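Long-range contacts in paenibacillus xanthan lyase (Paenibacillus, PDB 6F2P), which cleaves the polysaccharide xanthan by an eliminative, lyase-type reaction, probably releasing the terminal mannose of its side chains: residues A[385-390]-A[407-412]; A[452-457]-A[470-475]; A[214-219]-A[368-373]. One frame throughout, in Å; residues are numbered along the deposited sequence.

Interaction 1: residues A[385-390]-A[407-412]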
loop_
_atom_site.group_PDB
_atom_site.type_symbol
_atom_site.label_atom_id
_atom_site.label_comp_id
_atom_site.label_asym_id
_atom_site.label_seq_id
_atom_site.Cartn_x
_atom_site.Cartn_y
_atom_site.Cartn_z
ATOM N N SER A 385 -1.733 2.576 11.625
ATOM C CA SER A 385 -2.478 1.342 11.391
ATOM C C SER A 385 -3.830 1.566 10.719
ATOM O O SER A 385 -4.753 2.133 11.309
ATOM C CB SER A 385 -2.675 0.586 12.702
ATOM O OG SER A 385 -3.463 -0.570 12.489
ATOM N N MET A 386 -3.950 1.095 9.486
ATOM C CA MET A 386 -5.151 1.317 8.707
ATOM C C MET A 386 -5.751 -0.004 8.245
ATOM O O MET A 386 -5.161 -1.070 8.436
ATOM C CB MET A 386 -4.811 2.154 7.471
ATOM C CG MET A 386 -4.156 3.478 7.773
ATOM S SD MET A 386 -3.527 4.303 6.297
ATOM C CE MET A 386 -1.994 3.410 6.008
ATOM N N PHE A 387 -6.926 0.075 7.629
ATOM C CA PHE A 387 -7.453 -1.050 6.877
ATOM C C PHE A 387 -8.296 -0.572 5.703
ATOM O O PHE A 387 -8.679 0.593 5.636
ATOM C CB PHE A 387 -8.173 -2.070 7.779
ATOM C CG PHE A 387 -9.607 -1.735 8.096
ATOM C CD1 PHE A 387 -9.924 -0.827 9.095
ATOM C CD2 PHE A 387 -10.641 -2.382 7.439
ATOM C CE1 PHE A 387 -11.250 -0.539 9.406
ATOM C CE2 PHE A 387 -11.966 -2.104 7.750
ATOM C CZ PHE A 387 -12.266 -1.181 8.735
ATOM N N SER A 388 -8.541 -1.471 4.759
ATOM C CA SER A 388 -9.192 -1.107 3.514
ATOM C C SER A 388 -10.016 -2.280 3.035
ATOM O O SER A 388 -10.316 -3.189 3.800
ATOM C CB SER A 388 -8.139 -0.782 2.458
ATOM O OG SER A 388 -7.315 -1.912 2.206
ATOM N N SER A 389 -10.361 -2.272 1.756
ATOM C CA SER A 389 -11.039 -3.408 1.162
ATOM C C SER A 389 -10.042 -4.521 0.841
ATOM O O SER A 389 -10.428 -5.576 0.336
ATOM C CB SER A 389 -11.763 -2.982 -0.107
ATOM O OG SER A 389 -10.831 -2.521 -1.066
ATOM N N ARG A 390 -8.764 -4.279 1.127
ATOM C CA ARG A 390 -7.724 -5.281 0.904
ATOM C C ARG A 390 -7.216 -5.907 2.209
ATOM O O ARG A 390 -6.723 -7.039 2.219
ATOM C CB ARG A 390 -6.535 -4.664 0.182
ATOM C CG ARG A 390 -6.841 -4.014 -1.138
ATOM C CD ARG A 390 -5.593 -3.318 -1.654
ATOM N NE ARG A 390 -5.105 -2.326 -0.700
ATOM C CZ ARG A 390 -5.484 -1.051 -0.676
ATOM N NH1 ARG A 390 -6.362 -0.587 -1.562
ATOM N NH2 ARG A 390 -4.980 -0.236 0.239
ATOM N N THR A 407 -8.425 -1.347 16.552
ATOM C CA THR A 407 -6.972 -1.351 16.373
ATOM C C THR A 407 -6.515 -1.048 14.936
ATOM O O THR A 407 -5.327 -0.823 14.696
ATOM C CB THR A 407 -6.320 -2.672 16.866
ATOM O OG1 THR A 407 -6.950 -3.797 16.238
ATOM C CG2 THR A 407 -6.439 -2.806 18.373
ATOM N N GLY A 408 -7.456 -1.043 13.991
ATOM C CA GLY A 408 -7.161 -0.717 12.604
ATOM C C GLY A 408 -7.897 0.526 12.111
ATOM O O GLY A 408 -7.922 0.812 10.915
ATOM N N ASP A 409 -8.490 1.277 13.033
ATOM C CA ASP A 409 -9.360 2.392 12.670
ATOM C C ASP A 409 -8.569 3.678 12.477
ATOM O O ASP A 409 -8.947 4.737 12.982
ATOM C CB ASP A 409 -10.426 2.598 13.747
ATOM C CG ASP A 409 -11.553 1.594 13.655
ATOM O OD1 ASP A 409 -11.415 0.589 12.918
ATOM O OD2 ASP A 409 -12.584 1.809 14.330
ATOM N N GLY A 410 -7.474 3.589 11.734
ATOM C CA GLY A 410 -6.568 4.707 11.621
ATOM C C GLY A 410 -5.950 4.985 12.978
ATOM O O GLY A 410 -5.914 6.125 13.436
ATOM N N MET A 411 -5.461 3.937 13.629
ATOM C CA MET A 411 -4.834 4.084 14.933
ATOM C C MET A 411 -3.405 4.563 14.777
ATOM O O MET A 411 -2.709 4.159 13.853
ATOM C CB MET A 411 -4.845 2.756 15.686
ATOM C CG MET A 411 -4.314 2.841 17.104
ATOM S SD MET A 411 -4.248 1.209 17.863
ATOM C CE MET A 411 -3.378 1.597 19.391
ATOM N N THR A 412 -2.967 5.420 15.690
ATOM C CA THR A 412 -1.603 5.920 15.657
ATOM C C THR A 412 -0.818 5.477 16.888
ATOM O O THR A 412 -1.313 5.545 18.017
ATOM C CB THR A 412 -1.575 7.456 15.550
ATOM O OG1 THR A 412 -2.164 8.031 16.722
ATOM C CG2 THR A 412 -2.371 7.896 14.357
#

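Interaction 2: residues A[452-457]-A[470-475]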
loop_
_atom_site.group_PDB
_atom_site.type_symbol
_atom_site.label_atom_id
_atom_site.label_comp_id
_atom_site.label_asym_id
_atom_site.label_seq_id
_atom_site.Cartn_x
_atom_site.Cartn_y
_atom_site.Cartn_z
ATOM N N SER A 452 -13.146 -3.209 4.841
ATOM C CA SER A 452 -14.097 -2.129 4.576
ATOM C C SER A 452 -14.538 -2.207 3.127
ATOM O O SER A 452 -14.037 -3.030 2.355
ATOM C CB SER A 452 -13.479 -0.753 4.852
ATOM O OG SER A 452 -12.568 -0.362 3.830
ATOM N N ASP A 453 -15.480 -1.352 2.754
ATOM C CA ASP A 453 -15.849 -1.233 1.353
ATOM C C ASP A 453 -15.113 -0.044 0.711
ATOM O O ASP A 453 -15.515 0.454 -0.349
ATOM C CB ASP A 453 -17.368 -1.106 1.207
ATOM C CG ASP A 453 -17.925 0.133 1.895
ATOM O OD1 ASP A 453 -17.201 0.783 2.683
ATOM O OD2 ASP A 453 -19.101 0.458 1.648
ATOM N N LYS A 454 -14.035 0.404 1.365
ATOM C CA LYS A 454 -13.224 1.523 0.867
ATOM C C LYS A 454 -11.807 1.079 0.503
ATOM O O LYS A 454 -11.121 0.439 1.298
ATOM C CB LYS A 454 -13.153 2.662 1.895
ATOM C CG LYS A 454 -14.493 3.211 2.360
ATOM C CD LYS A 454 -15.298 3.827 1.238
ATOM C CE LYS A 454 -16.575 4.467 1.770
ATOM N NZ LYS A 454 -17.427 5.033 0.675
ATOM N N SER A 455 -11.367 1.439 -0.696
ATOM C CA SER A 455 -10.060 1.036 -1.199
ATOM C C SER A 455 -8.974 2.077 -0.944
ATOM O O SER A 455 -7.784 1.782 -1.072
ATOM C CB SER A 455 -10.146 0.773 -2.698
ATOM O OG SER A 455 -10.666 1.912 -3.363
ATOM N N TRP A 456 -9.383 3.295 -0.603
ATOM C CA TRP A 456 -8.436 4.383 -0.408
ATOM C C TRP A 456 -7.744 4.222 0.936
ATOM O O TRP A 456 -8.190 4.749 1.952
ATOM C CB TRP A 456 -9.155 5.734 -0.460
ATOM C CG TRP A 456 -8.361 6.918 -0.993
ATOM C CD1 TRP A 456 -8.724 7.730 -2.031
ATOM C CD2 TRP A 456 -7.103 7.437 -0.505
ATOM N NE1 TRP A 456 -7.779 8.711 -2.228
ATOM C CE2 TRP A 456 -6.775 8.557 -1.307
ATOM C CE3 TRP A 456 -6.229 7.067 0.525
ATOM C CZ2 TRP A 456 -5.611 9.307 -1.115
ATOM C CZ3 TRP A 456 -5.068 7.813 0.717
ATOM C CH2 TRP A 456 -4.770 8.924 -0.102
ATOM N N ALA A 457 -6.648 3.481 0.938
ATOM C CA ALA A 457 -5.774 3.439 2.094
ATOM C C ALA A 457 -4.348 3.305 1.586
ATOM O O ALA A 457 -4.048 2.434 0.773
ATOM C CB ALA A 457 -6.134 2.285 2.998
ATOM N N GLY A 470 -3.181 8.339 4.057
ATOM C CA GLY A 470 -4.591 8.592 4.207
ATOM C C GLY A 470 -5.401 7.322 4.267
ATOM O O GLY A 470 -4.996 6.268 3.760
ATOM N N MET A 471 -6.570 7.441 4.886
ATOM C CA MET A 471 -7.511 6.346 4.989
ATOM C C MET A 471 -8.920 6.891 4.909
ATOM O O MET A 471 -9.296 7.769 5.687
ATOM C CB MET A 471 -7.324 5.645 6.331
ATOM C CG MET A 471 -8.357 4.590 6.642
ATOM S SD MET A 471 -8.006 3.788 8.219
ATOM C CE MET A 471 -9.438 2.709 8.349
ATOM N N GLU A 472 -9.701 6.390 3.960
ATOM C CA GLU A 472 -11.138 6.599 4.019
ATOM C C GLU A 472 -11.740 5.531 4.933
ATOM O O GLU A 472 -11.905 4.370 4.549
ATOM C CB GLU A 472 -11.779 6.558 2.635
ATOM C CG GLU A 472 -13.260 6.906 2.658
ATOM C CD GLU A 472 -13.819 7.183 1.275
ATOM O OE1 GLU A 472 -13.189 6.757 0.283
ATOM O OE2 GLU A 472 -14.885 7.829 1.180
ATOM N N LEU A 473 -12.031 5.927 6.163
ATOM C CA LEU A 473 -12.628 5.027 7.124
ATOM C C LEU A 473 -14.078 4.755 6.773
ATOM O O LEU A 473 -14.809 5.659 6.384
ATOM C CB LEU A 473 -12.554 5.640 8.520
ATOM C CG LEU A 473 -13.369 4.908 9.588
ATOM C CD1 LEU A 473 -12.838 3.493 9.785
ATOM C CD2 LEU A 473 -13.356 5.672 10.905
ATOM N N HIS A 474 -14.484 3.500 6.887
ATOM C CA HIS A 474 -15.896 3.159 6.947
ATOM C C HIS A 474 -16.054 1.967 7.871
ATOM O O HIS A 474 -15.875 0.824 7.448
ATOM C CB HIS A 474 -16.453 2.807 5.576
ATOM C CG HIS A 474 -17.919 2.498 5.602
ATOM N ND1 HIS A 474 -18.555 1.815 4.584
ATOM C CD2 HIS A 474 -18.869 2.779 6.521
ATOM C CE1 HIS A 474 -19.837 1.688 4.883
ATOM N NE2 HIS A 474 -20.055 2.260 6.053
ATOM N N THR A 475 -16.363 2.250 9.134
ATOM C CA THR A 475 -16.534 1.227 10.158
ATOM C C THR A 475 -17.468 0.128 9.671
ATOM O O THR A 475 -18.545 0.419 9.146
ATOM C CB THR A 475 -17.104 1.845 11.449
ATOM O OG1 THR A 475 -16.366 3.032 11.775
ATOM C CG2 THR A 475 -16.998 0.862 12.605
HETATM O O HOH W 1 -10.805 1.600 4.964
HETATM O O HOH W 2 -16.897 -0.745 5.243
HETATM O O HOH W 3 -12.033 4.461 -1.015
#

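Interaction 3: residues A[214-219]-A[368-373]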
loop_
_atom_site.group_PDB
_atom_site.type_symbol
_atom_site.label_atom_id
_atom_site.label_comp_id
_atom_site.label_asym_id
_atom_site.label_seq_id
_atom_site.Cartn_x
_atom_site.Cartn_y
_atom_site.Cartn_z
ATOM N N ASP A 214 7.765 -4.598 -0.558
ATOM C CA ASP A 214 7.684 -3.313 0.139
ATOM C C ASP A 214 7.918 -3.458 1.642
ATOM O O ASP A 214 7.931 -2.475 2.372
ATOM C CB ASP A 214 6.367 -2.557 -0.168
ATOM C CG ASP A 214 5.115 -3.251 0.397
ATOM O OD1 ASP A 214 5.240 -4.123 1.288
ATOM O OD2 ASP A 214 3.993 -2.909 -0.050
ATOM N N GLY A 215 8.091 -4.693 2.097
ATOM C CA GLY A 215 8.377 -4.948 3.498
ATOM C C GLY A 215 7.203 -5.524 4.264
ATOM O O GLY A 215 7.369 -5.956 5.399
ATOM N N SER A 216 6.021 -5.517 3.648
ATOM C CA SER A 216 4.819 -6.051 4.276
ATOM C C SER A 216 4.925 -7.555 4.483
ATOM O O SER A 216 5.569 -8.254 3.697
ATOM C CB SER A 216 3.591 -5.794 3.398
ATOM O OG SER A 216 3.359 -4.413 3.206
ATOM N N PHE A 217 4.286 -8.042 5.543
ATOM C CA PHE A 217 3.975 -9.458 5.671
ATOM C C PHE A 217 2.491 -9.611 5.934
ATOM O O PHE A 217 1.941 -8.976 6.829
ATOM C CB PHE A 217 4.758 -10.119 6.797
ATOM C CG PHE A 217 4.466 -11.587 6.946
ATOM C CD1 PHE A 217 5.190 -12.525 6.232
ATOM C CD2 PHE A 217 3.459 -12.028 7.787
ATOM C CE1 PHE A 217 4.918 -13.869 6.356
ATOM C CE2 PHE A 217 3.182 -13.377 7.912
ATOM C CZ PHE A 217 3.914 -14.295 7.196
ATOM N N VAL A 218 1.847 -10.469 5.155
ATOM C CA VAL A 218 0.433 -10.738 5.327
ATOM C C VAL A 218 0.214 -12.215 5.594
ATOM O O VAL A 218 0.823 -13.063 4.954
ATOM C CB VAL A 218 -0.361 -10.327 4.074
ATOM C CG1 VAL A 218 -1.784 -10.878 4.114
ATOM C CG2 VAL A 218 -0.364 -8.821 3.935
ATOM N N GLN A 219 -0.656 -12.521 6.546
ATOM C CA GLN A 219 -1.021 -13.901 6.822
ATOM C C GLN A 219 -2.515 -13.920 7.111
ATOM O O GLN A 219 -3.104 -12.875 7.398
ATOM C CB GLN A 219 -0.199 -14.458 7.989
ATOM C CG GLN A 219 -0.364 -15.953 8.224
ATOM C CD GLN A 219 -0.102 -16.799 6.982
ATOM O OE1 GLN A 219 -1.030 -17.373 6.413
ATOM N NE2 GLN A 219 1.165 -16.901 6.574
ATOM N N SER A 368 2.517 -0.578 1.720
ATOM C CA SER A 368 1.284 -0.592 0.947
ATOM C C SER A 368 0.619 -1.965 0.872
ATOM O O SER A 368 -0.586 -2.066 0.641
ATOM C CB SER A 368 1.570 -0.085 -0.464
ATOM O OG SER A 368 1.912 1.286 -0.427
ATOM N N GLY A 369 1.410 -3.018 1.045
ATOM C CA GLY A 369 0.891 -4.372 0.980
ATOM C C GLY A 369 0.074 -4.790 2.195
ATOM O O GLY A 369 -0.636 -5.794 2.152
ATOM N N MET A 370 0.165 -4.024 3.278
ATOM C CA MET A 370 -0.582 -4.351 4.483
ATOM C C MET A 370 -1.187 -3.126 5.167
ATOM O O MET A 370 -1.454 -3.151 6.371
ATOM C CB MET A 370 0.306 -5.110 5.463
ATOM C CG MET A 370 1.442 -4.283 6.005
ATOM S SD MET A 370 2.533 -5.288 7.013
ATOM C CE MET A 370 3.729 -4.075 7.532
ATOM N N ASP A 371 -1.408 -2.063 4.400
ATOM C CA ASP A 371 -1.991 -0.829 4.929
ATOM C C ASP A 371 -1.332 -0.336 6.223
ATOM O O ASP A 371 -2.016 -0.094 7.218
ATOM C CB ASP A 371 -3.502 -0.987 5.130
ATOM C CG ASP A 371 -4.253 -1.193 3.814
ATOM O OD1 ASP A 371 -3.662 -0.947 2.730
ATOM O OD2 ASP A 371 -5.441 -1.597 3.876
ATOM N N ARG A 372 -0.008 -0.206 6.205
ATOM C CA ARG A 372 0.730 0.280 7.369
ATOM C C ARG A 372 1.759 1.315 6.946
ATOM O O ARG A 372 2.163 1.368 5.784
ATOM C CB ARG A 372 1.438 -0.865 8.096
ATOM C CG ARG A 372 0.510 -1.904 8.690
ATOM C CD ARG A 372 -0.253 -1.346 9.882
ATOM N NE ARG A 372 -0.917 -2.396 10.659
ATOM C CZ ARG A 372 -2.182 -2.770 10.493
ATOM N NH1 ARG A 372 -2.944 -2.179 9.573
ATOM N NH2 ARG A 372 -2.690 -3.734 11.251
ATOM N N ALA A 373 2.190 2.133 7.897
ATOM C CA ALA A 373 3.215 3.134 7.629
ATOM C C ALA A 373 4.048 3.366 8.887
ATOM O O ALA A 373 3.545 3.248 10.014
ATOM C CB ALA A 373 2.584 4.436 7.160
#

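Interaction 1: residues A[385-390]-A[407-412]
Ser385 takes part in all three hydrogen bonds of this contact, gripping the 407-412 turn through both its backbone and its hydroxyl. Ser385 N gives a nearly straight hydrogen bond to Met411 O, 2.9 Å away and almost along the C=O axis. The return bond, from Met411 N to Ser385 O, is weak at 3.0 Å, its angle at the hydrogen only 134°. The third bond uses the side chain: with OG anti to the backbone N (chi1 177°), Ser385 OG donates to Thr407 O over 2.9 Å, along an in-plane lone pair of the carbonyl. One serine thus spans the turn from its start to the strand that follows it.

Beyond this grip, Gly408 O meets the edge of the Phe387 ring, 3.2 Å from Phe387 CD1 and near the ring plane, and also lies 3.6 Å from Met386 CA in a CA-H...O contact. The Asp409 carboxylate runs alongside the ring, the two planes 26° apart and Asp409 OD1 3.7 Å from Phe387 CE1.

His406 and Gln446 hold the two carboxylate oxygens of Asp409, while Met471 packs against Phe387 and Met386. The turn itself is tightened by a weak bond from Gly410 N to Gly408 O, which makes Asp409 the centre of an inverse gamma turn. Gly410, with positive phi, and Met411 both face Ser385, the signature of a G1 beta bulge, here where strand 411-415 begins at the border of a four-stranded antiparallel sheet in the super-sandwich domain.

Interaction 2: residues A[452-457]-A[470-475]
A His-carboxylate hydrogen bond holds the 474 end: His474 ND1 donates to Asp453 OD1 over 2.6 Å, nearly straight (167°), the oxygen close to the imidazole plane but the nitrogen above the carboxylate plane. An alanine at His474 would keep CB, against which Lys454 CG packs, but remove the imidazole and its bond to Asp453, and would probably loosen the loop's hold on the strand end. Next along, Lys454, bent at chi2 (-62°), crosses the extended Glu472 obliquely. Lys454 CD lies 3.7 Å from the carboxylate carbon CD of Glu472, their CG atoms touch, and the salt bridge from Lys454 NZ to Glu472 OE2 is long at 3.8 Å.

Backbone bonding is sparse: Glu472 N to Trp456 O, 3.0 Å. Met471 CA adds a CA-H...O contact to the same oxygen, and Ala457 CA another to Gly470 O. Three waters join Ser452 OG to Glu472 O, Asp453 N to His474 O, and Trp456 N to Glu472 OE1.

At the other end the Trp456 indole edge meets a carbonyl, Gly470 O 3.4 Å from Trp456 CZ3, while NE1 hydrogen-bonds Phe661 O. Ala457 and Met471 form an antiparallel non-hydrogen-bonded pair where border strand 457-462 starts; strand 481-488 flanks 466-474 on its other side.

Interaction 3: residues A[214-219]-A[368-373]
An Asx turn at Asp214 and the extended chain of Met370 together join the N-terminal alpha-helical domain to the super-sandwich domain. The methionine leaves its backbone with CG wedged between the backbone N and C (chi1 66°), which directs it along Ser216. Met370 CB lies 4.1 Å from Val218 CG2, the two side chains passing one another and running opposite ways, and it also rests against Ser216 CB and OG. Met370 CG then touches the hydroxyl, 3.4 Å from Ser216 OG. With the chain extended beyond it, Met370 SD rests on Ser216 CA and, 3.6 Å from Phe217 N, is a weak acceptor for an N-H that also bonds to Asn226 OD1. The terminal Met370 CE ends 4.0 Å from Ser216 CA. Phe270 adds to the packing round the side chain.

On the polar side, Asp214 OD1 accepts two bonds, from Ser216 N nearly along the C-O axis and from Ser216 OG above the carboxylate plane. This double grip fixes the rotation of the carboxylate and turns its other oxygen to the 368-373 segment. Val218 CG2 touches Gly369 O, whereas the amide of that glycine points to the carboxylate: Gly369 N donates to the syn lone pair of Asp214 OD2 over 2.8 Å, bent to 130° at the hydrogen.

Overall arrangement
Interactions 1 and 3 are buried and reach the same four-stranded sheet, one at strands 380-385 and 411-415, the other at the turn before strand 372-377; interaction 2 is partly exposed, at the border of the nine-stranded sheet. Chemistry follows place: backbone and hydroxyl bonds in interaction 1, a carboxylate and a thioether across two domains in interaction 3, and a His-carboxylate hydrogen bond, a long salt bridge and bridging waters in interaction 2. Segment 385-390 links all three. Asp371 of interaction 3 takes Ser388 by a hydrogen bond and Arg390 by a salt bridge, while Arg390 NH1 also hydrogen-bonds Ser455 O, and Ser388 O pairs with Ser452 N, of interaction 2.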